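Local coordinates for protein acyl-coenzyme A oxidase 3 (PDB 5YS9) that oxidises acyl-CoA substrates to (2E)-enoyl-CoA with FAD and molecular oxygen, releasing hydrogen peroxide in peroxisomal fatty acid beta-oxidation, at residues 459-471 with 543-557. Residues are numbered along the deposited sequence; the frame is centred on the assembly and turned at random.
Sequences NVLCLSMGRGLIQ and FEELSQQRFQCAKIH. With FAD (flavin-adenine dinucleotide), chain C.
Phe543 presents one ring face to Arg467, whose CG lies 3.5 Å from the ring centroid and 6° off its normal, a CH-pi contact; Ile470 CG2 meets the ring edge in its plane. Were Phe543 an alanine, CG and CD of Arg467 would probably lose their aromatic support and a gap would open beside Ile470 CG2. Arg550 is the knob in a hole formed by Leu463, Gly466, Arg467 and Ile470. Its chain bends at chi3 (-73°), which brings NH1 3.2 Å from Leu463 O, a hydrogen bond approaching above the carbonyl plane, on the face opposite Arg467 N; weak bonds from NE and NH2 tie the same guanidinium to Phe543 O. Gly466 CA lies 3.1 Å from Arg550 O, a CA-H...O contact. Phe551 offers CE2 to Cys462 CB at 3.6 Å, while its ring stacks on Tyr350 of the second subunit. His557, hydrogen-bonded to Tyr488 and Ser407, receives Leu469 CD2 over its ring centre and Met465 CE at its edge. The axes of 459-471 and 547-557 approach to 7.3 Å and cross at 90°: a perpendicular helix crossing, close at Gly466, where a side-chain CB would run into Arg550 O. It joins the C-alpha1 and C-terminal acyl-CoA oxidase regions beside the FAD adenine, which Val460 and Leu463 touch.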
# COMPACT_ATOMS: atom_id res chain seq x y z
N ASN A 459 -3.85 -11.47 9.82
CA ASN A 459 -3.06 -12.69 9.74
C ASN A 459 -3.44 -13.62 10.87
O ASN A 459 -3.56 -14.83 10.65
CB ASN A 459 -1.53 -12.41 9.72
CG ASN A 459 -1.06 -11.88 8.37
OD1 ASN A 459 -0.98 -12.65 7.42
ND2 ASN A 459 -0.80 -10.58 8.27
N VAL A 460 -3.67 -13.06 12.05
CA VAL A 460 -4.09 -13.86 13.18
C VAL A 460 -5.49 -14.41 12.96
O VAL A 460 -5.73 -15.56 13.29
CB VAL A 460 -3.98 -13.11 14.53
CG1 VAL A 460 -4.69 -13.87 15.65
CG2 VAL A 460 -2.50 -12.92 14.89
N LEU A 461 -6.41 -13.62 12.41
CA LEU A 461 -7.75 -14.15 12.08
C LEU A 461 -7.69 -15.29 11.04
O LEU A 461 -8.36 -16.30 11.20
CB LEU A 461 -8.69 -13.06 11.58
CG LEU A 461 -9.05 -11.96 12.56
CD1 LEU A 461 -9.83 -10.85 11.86
CD2 LEU A 461 -9.86 -12.49 13.74
N CYS A 462 -6.87 -15.12 10.00
CA CYS A 462 -6.75 -16.13 8.96
C CYS A 462 -6.19 -17.46 9.49
O CYS A 462 -6.66 -18.54 9.09
CB CYS A 462 -5.91 -15.62 7.76
SG CYS A 462 -6.70 -14.35 6.72
N LEU A 463 -5.20 -17.40 10.36
CA LEU A 463 -4.63 -18.61 10.96
C LEU A 463 -5.60 -19.32 11.93
O LEU A 463 -5.58 -20.54 12.00
CB LEU A 463 -3.31 -18.33 11.67
CG LEU A 463 -2.16 -17.84 10.79
CD1 LEU A 463 -0.94 -17.50 11.65
CD2 LEU A 463 -1.75 -18.81 9.69
N SER A 464 -6.43 -18.57 12.66
CA SER A 464 -7.44 -19.15 13.52
C SER A 464 -8.51 -19.78 12.71
O SER A 464 -8.97 -20.86 13.04
CB SER A 464 -8.14 -18.11 14.37
OG SER A 464 -7.19 -17.48 15.16
N MET A 465 -8.97 -19.08 11.69
CA MET A 465 -10.03 -19.63 10.92
C MET A 465 -9.55 -20.86 10.17
O MET A 465 -10.31 -21.79 10.06
CB MET A 465 -10.73 -18.59 10.05
CG MET A 465 -10.89 -18.98 8.59
SD MET A 465 -12.35 -18.32 7.86
CE MET A 465 -11.74 -18.22 6.21
N GLY A 466 -8.29 -20.85 9.70
CA GLY A 466 -7.63 -22.01 9.04
C GLY A 466 -7.52 -23.25 9.92
O GLY A 466 -7.80 -24.34 9.48
N ARG A 467 -7.13 -23.05 11.17
CA ARG A 467 -7.24 -24.05 12.23
C ARG A 467 -8.71 -24.44 12.44
O ARG A 467 -9.01 -25.62 12.53
CB ARG A 467 -6.62 -23.55 13.54
CG ARG A 467 -6.74 -24.47 14.76
CD ARG A 467 -6.14 -23.93 16.06
NE ARG A 467 -6.84 -22.71 16.48
CZ ARG A 467 -6.28 -21.54 16.84
NH1 ARG A 467 -4.94 -21.38 16.88
NH2 ARG A 467 -7.05 -20.50 17.19
N GLY A 468 -9.61 -23.47 12.51
CA GLY A 468 -11.01 -23.75 12.67
C GLY A 468 -11.64 -24.63 11.58
O GLY A 468 -12.58 -25.38 11.85
N LEU A 469 -11.14 -24.54 10.35
CA LEU A 469 -11.69 -25.33 9.26
C LEU A 469 -11.21 -26.79 9.32
O LEU A 469 -11.92 -27.69 8.93
CB LEU A 469 -11.26 -24.76 7.92
CG LEU A 469 -11.84 -23.41 7.54
CD1 LEU A 469 -11.03 -22.82 6.37
CD2 LEU A 469 -13.33 -23.54 7.23
N ILE A 470 -9.97 -26.98 9.76
CA ILE A 470 -9.42 -28.29 9.94
C ILE A 470 -10.16 -29.04 11.08
O ILE A 470 -10.49 -30.23 10.93
CB ILE A 470 -7.92 -28.18 10.19
CG1 ILE A 470 -7.23 -27.75 8.91
CG2 ILE A 470 -7.38 -29.52 10.69
CD1 ILE A 470 -5.75 -27.47 9.12
N GLN A 471 -10.43 -28.33 12.17
CA GLN A 471 -11.25 -28.84 13.25
C GLN A 471 -12.68 -29.15 12.82
O GLN A 471 -13.23 -30.17 13.25
CB GLN A 471 -11.26 -27.91 14.47
CG GLN A 471 -9.93 -27.91 15.23
CD GLN A 471 -9.79 -26.71 16.18
OE1 GLN A 471 -10.37 -25.64 15.95
NE2 GLN A 471 -9.04 -26.89 17.26
N PHE A 543 -0.77 -27.89 14.21
CA PHE A 543 -1.26 -26.66 13.58
C PHE A 543 -0.10 -25.69 13.19
O PHE A 543 -0.11 -25.11 12.09
CB PHE A 543 -2.27 -25.96 14.49
CG PHE A 543 -3.56 -26.68 14.63
CD1 PHE A 543 -4.28 -27.09 13.50
CD2 PHE A 543 -4.11 -26.94 15.89
CE1 PHE A 543 -5.50 -27.76 13.63
CE2 PHE A 543 -5.34 -27.60 16.03
CZ PHE A 543 -6.03 -28.00 14.90
N GLU A 544 0.90 -25.57 14.07
CA GLU A 544 2.11 -24.76 13.80
C GLU A 544 2.88 -25.30 12.58
O GLU A 544 3.25 -24.53 11.67
CB GLU A 544 3.06 -24.72 15.01
CG GLU A 544 2.45 -24.25 16.33
CD GLU A 544 2.77 -22.81 16.66
OE1 GLU A 544 3.93 -22.57 17.11
OE2 GLU A 544 1.85 -21.97 16.45
N GLU A 545 3.11 -26.61 12.55
CA GLU A 545 3.67 -27.27 11.36
C GLU A 545 2.89 -27.00 10.08
O GLU A 545 3.47 -27.10 9.00
CB GLU A 545 3.76 -28.81 11.53
CG GLU A 545 4.97 -29.32 12.31
CD GLU A 545 6.28 -28.85 11.71
OE1 GLU A 545 6.36 -28.71 10.46
OE2 GLU A 545 7.21 -28.59 12.50
N LEU A 546 1.59 -26.72 10.20
CA LEU A 546 0.69 -26.49 9.07
C LEU A 546 0.21 -25.04 8.94
O LEU A 546 -0.94 -24.78 8.53
CB LEU A 546 -0.52 -27.42 9.21
CG LEU A 546 -0.17 -28.92 9.13
CD1 LEU A 546 -1.32 -29.78 9.63
CD2 LEU A 546 0.22 -29.27 7.70
N SER A 547 1.09 -24.10 9.28
CA SER A 547 0.79 -22.68 9.23
C SER A 547 0.47 -22.16 7.84
O SER A 547 -0.51 -21.41 7.69
CB SER A 547 1.93 -21.90 9.83
OG SER A 547 1.93 -22.15 11.21
N GLN A 548 1.26 -22.56 6.84
CA GLN A 548 1.01 -22.20 5.44
C GLN A 548 -0.33 -22.83 4.99
O GLN A 548 -1.15 -22.15 4.37
CB GLN A 548 2.19 -22.62 4.55
CG GLN A 548 1.98 -22.53 3.02
CD GLN A 548 1.73 -21.10 2.50
OE1 GLN A 548 1.70 -20.12 3.26
NE2 GLN A 548 1.53 -20.98 1.18
N GLN A 549 -0.56 -24.10 5.34
CA GLN A 549 -1.79 -24.79 4.93
C GLN A 549 -3.01 -24.13 5.60
O GLN A 549 -4.00 -23.87 4.95
CB GLN A 549 -1.74 -26.29 5.26
CG GLN A 549 -0.74 -27.10 4.45
CD GLN A 549 0.72 -26.94 4.88
OE1 GLN A 549 1.01 -26.35 5.90
NE2 GLN A 549 1.63 -27.47 4.08
N ARG A 550 -2.92 -23.80 6.89
CA ARG A 550 -4.06 -23.12 7.55
C ARG A 550 -4.44 -21.78 6.93
O ARG A 550 -5.63 -21.49 6.75
CB ARG A 550 -3.77 -22.87 9.02
CG ARG A 550 -3.96 -24.08 9.90
CD ARG A 550 -3.77 -23.66 11.34
NE ARG A 550 -2.37 -23.39 11.69
CZ ARG A 550 -1.97 -22.45 12.56
NH1 ARG A 550 -2.83 -21.62 13.14
NH2 ARG A 550 -0.67 -22.30 12.81
N PHE A 551 -3.42 -20.97 6.62
CA PHE A 551 -3.59 -19.72 5.91
C PHE A 551 -4.22 -19.92 4.53
O PHE A 551 -5.17 -19.21 4.18
CB PHE A 551 -2.26 -18.93 5.76
CG PHE A 551 -2.47 -17.53 5.23
CD1 PHE A 551 -2.51 -17.29 3.88
CD2 PHE A 551 -2.74 -16.49 6.09
CE1 PHE A 551 -2.76 -16.03 3.38
CE2 PHE A 551 -3.00 -15.21 5.61
CZ PHE A 551 -3.02 -14.99 4.25
N GLN A 552 -3.67 -20.85 3.75
CA GLN A 552 -4.22 -21.20 2.42
C GLN A 552 -5.72 -21.63 2.50
O GLN A 552 -6.58 -21.15 1.74
CB GLN A 552 -3.37 -22.28 1.74
CG GLN A 552 -2.08 -21.81 1.09
CD GLN A 552 -2.34 -21.08 -0.21
OE1 GLN A 552 -2.02 -19.88 -0.34
NE2 GLN A 552 -2.94 -21.78 -1.20
N CYS A 553 -6.03 -22.52 3.44
CA CYS A 553 -7.41 -22.89 3.68
C CYS A 553 -8.29 -21.69 3.95
O CYS A 553 -9.35 -21.56 3.36
CB CYS A 553 -7.52 -23.89 4.81
SG CYS A 553 -6.84 -25.53 4.40
N ALA A 554 -7.84 -20.79 4.83
CA ALA A 554 -8.61 -19.56 5.11
C ALA A 554 -8.84 -18.77 3.82
O ALA A 554 -9.93 -18.25 3.55
CB ALA A 554 -7.88 -18.69 6.13
N LYS A 555 -7.79 -18.70 3.02
CA LYS A 555 -7.82 -17.93 1.79
C LYS A 555 -8.74 -18.55 0.76
O LYS A 555 -9.53 -17.84 0.16
CB LYS A 555 -6.42 -17.80 1.21
CG LYS A 555 -6.30 -16.79 0.08
CD LYS A 555 -5.26 -17.17 -0.97
CE LYS A 555 -4.06 -16.27 -0.94
NZ LYS A 555 -3.18 -16.61 -2.09
N ILE A 556 -8.65 -19.85 0.54
CA ILE A 556 -9.44 -20.47 -0.52
C ILE A 556 -10.91 -20.51 -0.13
O ILE A 556 -11.78 -20.23 -0.93
CB ILE A 556 -8.89 -21.84 -0.96
CG1 ILE A 556 -7.50 -21.67 -1.56
CG2 ILE A 556 -9.77 -22.44 -2.05
CD1 ILE A 556 -6.55 -22.82 -1.26
N HIS A 557 -11.17 -20.82 1.12
CA HIS A 557 -12.54 -20.84 1.59
C HIS A 557 -13.24 -19.46 1.50
O HIS A 557 -14.42 -19.38 1.13
CB HIS A 557 -12.55 -21.40 3.02
CG HIS A 557 -13.85 -21.24 3.75
ND1 HIS A 557 -14.92 -22.08 3.55
CD2 HIS A 557 -14.22 -20.36 4.71
CE1 HIS A 557 -15.90 -21.71 4.36
NE2 HIS A 557 -15.50 -20.68 5.09
PA FAD C . 0.16 -8.23 17.98
O1A FAD C . 1.31 -8.31 18.92
O2A FAD C . -1.09 -8.96 18.26
O5B FAD C . 0.71 -8.79 16.60
C5B FAD C . 1.81 -8.17 15.97
C4B FAD C . 2.22 -8.92 14.72
O4B FAD C . 2.57 -10.26 15.06
C3B FAD C . 1.07 -9.01 13.75
O3B FAD C . 1.55 -8.86 12.43
C2B FAD C . 0.56 -10.41 13.88
O2B FAD C . 0.17 -10.88 12.61
C1B FAD C . 1.74 -11.19 14.40
N9A FAD C . 1.22 -12.24 15.29
C8A FAD C . 0.66 -12.08 16.50
N7A FAD C . 0.27 -13.26 17.00
C5A FAD C . 0.58 -14.20 16.12
C6A FAD C . 0.44 -15.66 16.03
N6A FAD C . -0.12 -16.37 17.02
N1A FAD C . 0.89 -16.26 14.91
C2A FAD C . 1.45 -15.57 13.91
N3A FAD C . 1.60 -14.25 13.93
C4A FAD C . 1.20 -13.53 14.98
N1 FAD C . -7.20 -0.89 21.04
C2 FAD C . -8.13 -0.59 21.96
O2 FAD C . -8.35 -1.38 22.87
N3 FAD C . -8.83 0.53 21.94
C4 FAD C . -8.66 1.44 21.00
O4 FAD C . -9.33 2.47 21.02
C4X FAD C . -7.67 1.19 19.96
N5 FAD C . -7.45 2.08 18.99
C5X FAD C . -6.53 1.84 18.06
C6 FAD C . -6.34 2.78 17.09
C7 FAD C . -5.40 2.58 16.12
C7M FAD C . -5.23 3.64 15.06
C8 FAD C . -4.60 1.34 16.12
C8M FAD C . -3.57 1.10 15.05
C9 FAD C . -4.80 0.38 17.09
C9A FAD C . -5.73 0.59 18.07
N10 FAD C . -5.96 -0.37 19.07
C10 FAD C . -6.92 -0.06 20.03
C1' FAD C . -5.18 -1.61 19.14
C2' FAD C . -5.52 -2.69 18.13
O2' FAD C . -6.77 -3.25 18.50
C3' FAD C . -4.42 -3.74 18.16
O3' FAD C . -3.25 -3.11 17.66
C4' FAD C . -4.62 -5.03 17.36
O4' FAD C . -5.86 -5.66 17.63
C5' FAD C . -3.56 -6.05 17.72
O5' FAD C . -2.29 -5.58 17.33
P FAD C . -1.04 -5.67 18.29
O1P FAD C . -0.38 -4.34 18.24
O2P FAD C . -1.47 -6.25 19.58
O3P FAD C . -0.11 -6.71 17.55